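Local coordinates for protein nisin leader peptide-processing serine protease NisP (Lactococcus lactis subsp. lactis, PDB 4MZD) that cleaves the leader peptide from the nisin precursor, probably as a subtilisin-like serine endopeptidase of the S8 family, and belongs to the antibiotic's biosynthetic pathway, at residues K93-S101 with G197-A205; H147-I155 with V349-K358. All blocks are in the same frame, centred on the assembly; numbering follows the deposited sequence.

Contact 1: residues K93-S101 with G197-A205; sequences KISVGIIDS and GNKVINISA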
# COMPACT_ATOMS: atom_id res chain seq x y z
N LYS A 93 -8.55 -17.34 10.71
CA LYS A 93 -9.17 -16.30 11.52
C LYS A 93 -8.66 -14.89 11.19
O LYS A 93 -9.34 -13.90 11.44
CB LYS A 93 -8.94 -16.59 13.01
CG LYS A 93 -9.69 -17.79 13.53
CD LYS A 93 -9.48 -17.96 15.02
CE LYS A 93 -9.78 -16.67 15.78
NZ LYS A 93 -8.64 -15.71 15.78
N ILE A 94 -7.47 -14.81 10.61
CA ILE A 94 -6.83 -13.53 10.30
C ILE A 94 -7.16 -13.14 8.86
O ILE A 94 -7.28 -14.00 7.98
CB ILE A 94 -5.30 -13.64 10.49
CG1 ILE A 94 -4.59 -12.33 10.20
CG2 ILE A 94 -4.71 -14.76 9.62
CD1 ILE A 94 -4.96 -11.20 11.13
N SER A 95 -7.33 -11.84 8.62
CA SER A 95 -7.46 -11.37 7.25
C SER A 95 -6.89 -9.98 7.08
O SER A 95 -6.78 -9.22 8.04
CB SER A 95 -8.92 -11.38 6.80
OG SER A 95 -9.69 -10.51 7.61
N VAL A 96 -6.53 -9.67 5.84
CA VAL A 96 -6.14 -8.33 5.47
C VAL A 96 -7.24 -7.73 4.60
O VAL A 96 -7.69 -8.36 3.63
CB VAL A 96 -4.81 -8.31 4.68
CG1 VAL A 96 -4.43 -6.89 4.31
CG2 VAL A 96 -3.70 -8.98 5.50
N GLY A 97 -7.68 -6.53 4.94
CA GLY A 97 -8.61 -5.80 4.10
C GLY A 97 -7.84 -4.94 3.13
O GLY A 97 -7.04 -4.10 3.54
N ILE A 98 -8.07 -5.14 1.83
CA ILE A 98 -7.32 -4.43 0.81
C ILE A 98 -8.17 -3.32 0.21
O ILE A 98 -9.18 -3.59 -0.45
CB ILE A 98 -6.85 -5.36 -0.32
CG1 ILE A 98 -6.16 -6.61 0.23
CG2 ILE A 98 -5.91 -4.61 -1.26
CD1 ILE A 98 -5.80 -7.61 -0.86
N ILE A 99 -7.77 -2.08 0.46
CA ILE A 99 -8.49 -0.91 -0.02
C ILE A 99 -7.76 -0.42 -1.27
O ILE A 99 -6.68 0.16 -1.18
CB ILE A 99 -8.54 0.17 1.07
CG1 ILE A 99 -9.31 -0.36 2.29
CG2 ILE A 99 -9.18 1.44 0.53
CD1 ILE A 99 -9.42 0.62 3.46
N ASP A 100 -8.32 -0.73 -2.43
CA ASP A 100 -7.58 -0.57 -3.68
C ASP A 100 -8.54 -0.63 -4.86
O ASP A 100 -9.72 -0.30 -4.71
CB ASP A 100 -6.46 -1.62 -3.76
CG ASP A 100 -5.24 -1.12 -4.51
OD1 ASP A 100 -5.36 -0.93 -5.74
OD2 ASP A 100 -4.17 -0.94 -3.88
N SER A 101 -8.07 -1.05 -6.02
CA SER A 101 -8.92 -1.01 -7.21
C SER A 101 -9.80 -2.25 -7.40
O SER A 101 -10.38 -2.42 -8.47
CB SER A 101 -8.10 -0.76 -8.48
OG SER A 101 -7.29 -1.87 -8.81
N GLY A 197 -14.01 -6.91 10.46
CA GLY A 197 -13.10 -7.67 11.30
C GLY A 197 -11.70 -7.88 10.75
O GLY A 197 -10.97 -8.73 11.26
N ASN A 198 -11.32 -7.12 9.73
CA ASN A 198 -9.96 -7.20 9.21
C ASN A 198 -9.01 -6.52 10.17
O ASN A 198 -9.03 -5.29 10.29
CB ASN A 198 -9.86 -6.50 7.86
CG ASN A 198 -10.70 -7.16 6.80
OD1 ASN A 198 -10.34 -8.21 6.27
ND2 ASN A 198 -11.84 -6.55 6.49
N LYS A 199 -8.14 -7.28 10.82
CA LYS A 199 -7.27 -6.66 11.82
C LYS A 199 -6.10 -5.90 11.20
O LYS A 199 -5.46 -5.10 11.90
CB LYS A 199 -6.82 -7.67 12.86
CG LYS A 199 -7.99 -8.25 13.67
CD LYS A 199 -8.91 -7.16 14.26
CE LYS A 199 -10.18 -7.75 14.86
NZ LYS A 199 -11.13 -6.71 15.40
N VAL A 200 -5.82 -6.14 9.92
CA VAL A 200 -4.84 -5.37 9.17
C VAL A 200 -5.53 -4.84 7.92
O VAL A 200 -6.24 -5.57 7.24
CB VAL A 200 -3.61 -6.23 8.78
CG1 VAL A 200 -2.60 -5.40 8.00
CG2 VAL A 200 -2.98 -6.86 10.02
N ILE A 201 -5.33 -3.55 7.65
CA ILE A 201 -5.97 -2.86 6.53
C ILE A 201 -4.87 -2.22 5.69
O ILE A 201 -4.07 -1.42 6.19
CB ILE A 201 -6.96 -1.78 7.05
CG1 ILE A 201 -8.08 -2.44 7.87
CG2 ILE A 201 -7.53 -0.97 5.91
CD1 ILE A 201 -8.97 -1.46 8.62
N ASN A 202 -4.82 -2.58 4.41
CA ASN A 202 -3.78 -2.14 3.48
C ASN A 202 -4.28 -1.04 2.58
O ASN A 202 -5.28 -1.23 1.87
CB ASN A 202 -3.33 -3.34 2.63
CG ASN A 202 -2.14 -3.02 1.74
OD1 ASN A 202 -0.99 -3.28 2.11
ND2 ASN A 202 -2.39 -2.43 0.57
N ILE A 203 -3.59 0.10 2.58
CA ILE A 203 -3.95 1.23 1.72
C ILE A 203 -2.75 1.65 0.86
O ILE A 203 -1.91 2.46 1.26
CB ILE A 203 -4.48 2.44 2.53
CG1 ILE A 203 -5.55 1.99 3.53
CG2 ILE A 203 -5.03 3.50 1.58
CD1 ILE A 203 -6.17 3.14 4.28
N SER A 204 -2.69 1.10 -0.35
CA SER A 204 -1.61 1.39 -1.30
C SER A 204 -1.96 2.57 -2.21
O SER A 204 -1.82 2.50 -3.43
CB SER A 204 -1.29 0.14 -2.13
OG SER A 204 -0.63 -0.83 -1.33
N ALA A 205 -2.39 3.66 -1.59
CA ALA A 205 -2.90 4.84 -2.29
C ALA A 205 -2.84 6.00 -1.31
O ALA A 205 -2.79 5.79 -0.11
CB ALA A 205 -4.34 4.61 -2.71
O HOH W 1 -10.63 -11.51 9.92
O HOH W 2 -8.35 -10.26 10.95
O HOH W 3 -4.29 -1.12 -1.14
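Gly-97 and Ile-201 face each other where two parallel strands of the central subtilase sheet pair, with Val-96 opposite Val-200 and Ile-98 opposite Asn-202. Three backbone bonds join them. Gly-97 N gives to Val-200 O at 2.9 Å. Asn-202 N gives to Gly-97 O at 2.8 Å. Ile-99 N gives to Asn-202 O at 3.0 Å.

The apolar contacts fall on two faces. On one, Val-96 meets Val-200 and the CB of Asn-202. On the other, Ile-99 CD1 touches Ile-201 CG2 in a tight 3.5 Å contact and lies beside Ile-203. Helix 183-195 covers this face.

Side-chain and water bonds close both ends. Ser-95 OG, turned toward Asn-198 by a chi1 of 62°, donates to Asn-198 OD1 at 2.7 Å, from above the carbonyl plane. One water accepts from Ser-95 N and Lys-199 N. Another accepts from Asn-202 ND2 and Ser-204 N, and this water lies 2.7 Å from Asp-100 OD2. Asn-202 OD1 bonds Ser-360 outside the pair.

Asp-100 is predicted to belong to the charge relay. Its OD1 takes bonds from Ser-101 N and the predicted relay residue His-147, while OD2 faces the water. These different partners probably fix the rotation of the carboxylate.

Contact 2: residues H147-I155 with V349-K358; sequences HGTEVAGQI and VYGNSFATPK
Pro-357 packs against Ile-155, Val-151 and Gln-154 where segment 147-155, in helix 147-156, meets the turn and first helical residues of 349-358. In the subtilisin fold these two elements carry the histidine and serine of the catalytic triad, here predicted as His-147 and Ser-353.

Pro-357 CB presses on Ile-155 CG1 at a tight 3.4 Å. Pro-357 CG lies 3.5 Å from Gln-154 CB. The Val-151 side chain crosses that of Pro-357 at about a right angle, with CG1 near CB. The Phe-354 ring packs beside it, against Glu-150 and Val-151. Val-349 CG2 sits over the centre of one face, and Ser-353 OG lies on the opposite face, toward the rim. Val-151 N is at the ring edge. Glu-150 CB comes within 3.5 Å of Phe-354 CE1. The rings of His-147 and Phe-354 are oblique, their planes at 49°.

Farther out, Glu-150 OE1 rests 3.7 Å from Val-349 CG1, while OE2 bonds Thr-341. With CG of His-147 anti to its backbone N (chi1 -169°), the imidazole reaches Ser-353. His-147 NE2 donates to Ser-353 OG at 3.1 Å, tilted 27° from the ring plane. Arg-488, the last residue of the chain, also bonds both groups, consistent with a cleaved C-terminus lying in the active site.

At the other edge Lys-358 forms a salt bridge with Asp-74. Lys-358 NZ also bonds Phe-354 O, and donates to Gln-154 OE1 at 2.7 Å.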
# COMPACT_ATOMS: atom_id res chain seq x y z
N HIS A 147 -4.15 -2.77 -10.57
CA HIS A 147 -3.40 -2.39 -9.39
C HIS A 147 -3.79 -3.22 -8.16
O HIS A 147 -2.92 -3.73 -7.44
CB HIS A 147 -3.59 -0.90 -9.12
CG HIS A 147 -2.65 -0.37 -8.09
ND1 HIS A 147 -2.99 -0.25 -6.76
CD2 HIS A 147 -1.38 0.08 -8.19
CE1 HIS A 147 -1.97 0.25 -6.09
NE2 HIS A 147 -0.98 0.45 -6.93
N GLY A 148 -5.08 -3.36 -7.92
CA GLY A 148 -5.54 -4.09 -6.75
C GLY A 148 -5.15 -5.56 -6.77
O GLY A 148 -4.86 -6.16 -5.73
N THR A 149 -5.16 -6.15 -7.96
CA THR A 149 -4.76 -7.54 -8.12
C THR A 149 -3.25 -7.69 -7.90
O THR A 149 -2.78 -8.67 -7.30
CB THR A 149 -5.19 -8.06 -9.50
OG1 THR A 149 -6.61 -7.94 -9.63
CG2 THR A 149 -4.80 -9.52 -9.71
N GLU A 150 -2.50 -6.69 -8.36
CA GLU A 150 -1.05 -6.66 -8.20
C GLU A 150 -0.66 -6.54 -6.72
O GLU A 150 0.25 -7.23 -6.25
CB GLU A 150 -0.47 -5.51 -9.05
CG GLU A 150 -0.63 -5.77 -10.55
CD GLU A 150 -0.66 -4.52 -11.41
OE1 GLU A 150 -0.41 -3.41 -10.90
OE2 GLU A 150 -0.95 -4.67 -12.62
N VAL A 151 -1.38 -5.68 -6.00
CA VAL A 151 -1.18 -5.52 -4.57
C VAL A 151 -1.57 -6.81 -3.83
O VAL A 151 -0.84 -7.28 -2.96
CB VAL A 151 -2.01 -4.32 -4.05
CG1 VAL A 151 -2.08 -4.30 -2.53
CG2 VAL A 151 -1.42 -3.02 -4.58
N ALA A 152 -2.72 -7.39 -4.19
CA ALA A 152 -3.18 -8.60 -3.51
C ALA A 152 -2.16 -9.73 -3.62
O ALA A 152 -1.94 -10.46 -2.65
CB ALA A 152 -4.52 -9.05 -4.06
N GLY A 153 -1.54 -9.89 -4.79
CA GLY A 153 -0.57 -10.95 -4.96
C GLY A 153 0.59 -10.83 -3.99
O GLY A 153 1.10 -11.84 -3.49
N GLN A 154 1.01 -9.59 -3.71
CA GLN A 154 2.11 -9.37 -2.78
C GLN A 154 1.77 -9.85 -1.37
O GLN A 154 2.66 -10.23 -0.61
CB GLN A 154 2.50 -7.89 -2.74
CG GLN A 154 3.07 -7.41 -4.06
CD GLN A 154 4.36 -8.10 -4.36
OE1 GLN A 154 5.36 -7.88 -3.68
NE2 GLN A 154 4.35 -8.98 -5.36
N ILE A 155 0.49 -9.78 -1.01
CA ILE A 155 0.06 -10.26 0.29
C ILE A 155 -0.05 -11.78 0.33
O ILE A 155 0.49 -12.42 1.23
CB ILE A 155 -1.31 -9.66 0.70
CG1 ILE A 155 -1.27 -8.13 0.65
CG2 ILE A 155 -1.71 -10.13 2.09
CD1 ILE A 155 -2.59 -7.47 0.91
N VAL A 349 6.00 -4.60 -12.10
CA VAL A 349 5.49 -3.34 -11.55
C VAL A 349 6.54 -2.71 -10.64
O VAL A 349 7.55 -3.32 -10.31
CB VAL A 349 4.19 -3.59 -10.74
CG1 VAL A 349 3.12 -4.21 -11.61
CG2 VAL A 349 4.48 -4.46 -9.52
N TYR A 350 6.29 -1.47 -10.23
CA TYR A 350 7.14 -0.82 -9.23
C TYR A 350 6.29 0.17 -8.45
O TYR A 350 5.25 0.61 -8.93
CB TYR A 350 8.32 -0.09 -9.88
CG TYR A 350 7.90 1.09 -10.71
CD1 TYR A 350 7.77 2.35 -10.14
CD2 TYR A 350 7.60 0.95 -12.06
CE1 TYR A 350 7.35 3.44 -10.88
CE2 TYR A 350 7.18 2.04 -12.81
CZ TYR A 350 7.07 3.27 -12.21
OH TYR A 350 6.67 4.36 -12.95
N GLY A 351 6.75 0.52 -7.26
CA GLY A 351 6.11 1.57 -6.49
C GLY A 351 5.86 1.15 -5.05
O GLY A 351 5.79 -0.04 -4.73
N ASN A 352 5.69 2.14 -4.18
CA ASN A 352 5.49 1.85 -2.77
C ASN A 352 4.20 1.08 -2.50
O ASN A 352 4.06 0.46 -1.44
CB ASN A 352 5.54 3.13 -1.95
CG ASN A 352 6.94 3.70 -1.89
OD1 ASN A 352 7.91 3.04 -2.27
ND2 ASN A 352 7.06 4.93 -1.41
N SER A 353 3.27 1.11 -3.45
CA SER A 353 2.08 0.27 -3.34
C SER A 353 2.40 -1.22 -3.25
O SER A 353 1.52 -1.98 -2.86
CB SER A 353 1.16 0.48 -4.53
OG SER A 353 1.82 0.18 -5.73
N PHE A 354 3.61 -1.63 -3.61
CA PHE A 354 3.99 -3.03 -3.60
C PHE A 354 4.91 -3.39 -2.44
O PHE A 354 5.13 -4.57 -2.16
CB PHE A 354 4.55 -3.43 -4.96
CG PHE A 354 3.61 -3.08 -6.06
CD1 PHE A 354 2.37 -3.71 -6.15
CD2 PHE A 354 3.90 -2.07 -6.96
CE1 PHE A 354 1.47 -3.36 -7.12
CE2 PHE A 354 2.99 -1.71 -7.94
CZ PHE A 354 1.77 -2.36 -8.02
N ALA A 355 5.44 -2.36 -1.77
CA ALA A 355 6.13 -2.53 -0.49
C ALA A 355 5.12 -2.67 0.64
O ALA A 355 5.25 -3.52 1.52
CB ALA A 355 7.05 -1.34 -0.24
N THR A 356 4.09 -1.82 0.60
CA THR A 356 3.04 -1.77 1.61
C THR A 356 2.40 -3.14 1.91
O THR A 356 2.33 -3.54 3.07
CB THR A 356 2.02 -0.68 1.21
OG1 THR A 356 2.72 0.56 1.07
CG2 THR A 356 0.95 -0.50 2.26
N PRO A 357 1.97 -3.88 0.88
CA PRO A 357 1.34 -5.19 1.15
C PRO A 357 2.30 -6.21 1.74
O PRO A 357 1.84 -7.15 2.40
CB PRO A 357 0.86 -5.64 -0.24
CG PRO A 357 1.66 -4.81 -1.22
CD PRO A 357 1.80 -3.49 -0.52
N LYS A 358 3.59 -6.09 1.47
CA LYS A 358 4.55 -6.98 2.11
C LYS A 358 4.50 -6.78 3.62
O LYS A 358 4.49 -7.74 4.39
CB LYS A 358 5.97 -6.75 1.59
CG LYS A 358 6.17 -7.07 0.11
CD LYS A 358 7.64 -6.89 -0.26
CE LYS A 358 8.01 -7.43 -1.63
NZ LYS A 358 7.58 -6.57 -2.76

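How the contacts relate
The centres of contact 1 and contact 2 lie about 12 Å apart, and the two touch. Along the chain their segments alternate: 93-101, 147-155, 197-205, then 349-358. Contact 1 lies within the central sheet. Contact 2 joins helix 147-156 to the N-terminal part of helix 356-370, against the sheet face that bears Val-96, Ile-98 and Asn-202. The two contacts meet at the Asp-100 and His-147 pair. Ser-101 OG probably bonds Gly-148 N as well. Ser-204 OG bonds Ser-353 O. The predicted Asp-His-Ser relay is therefore assembled from three segments distant in sequence.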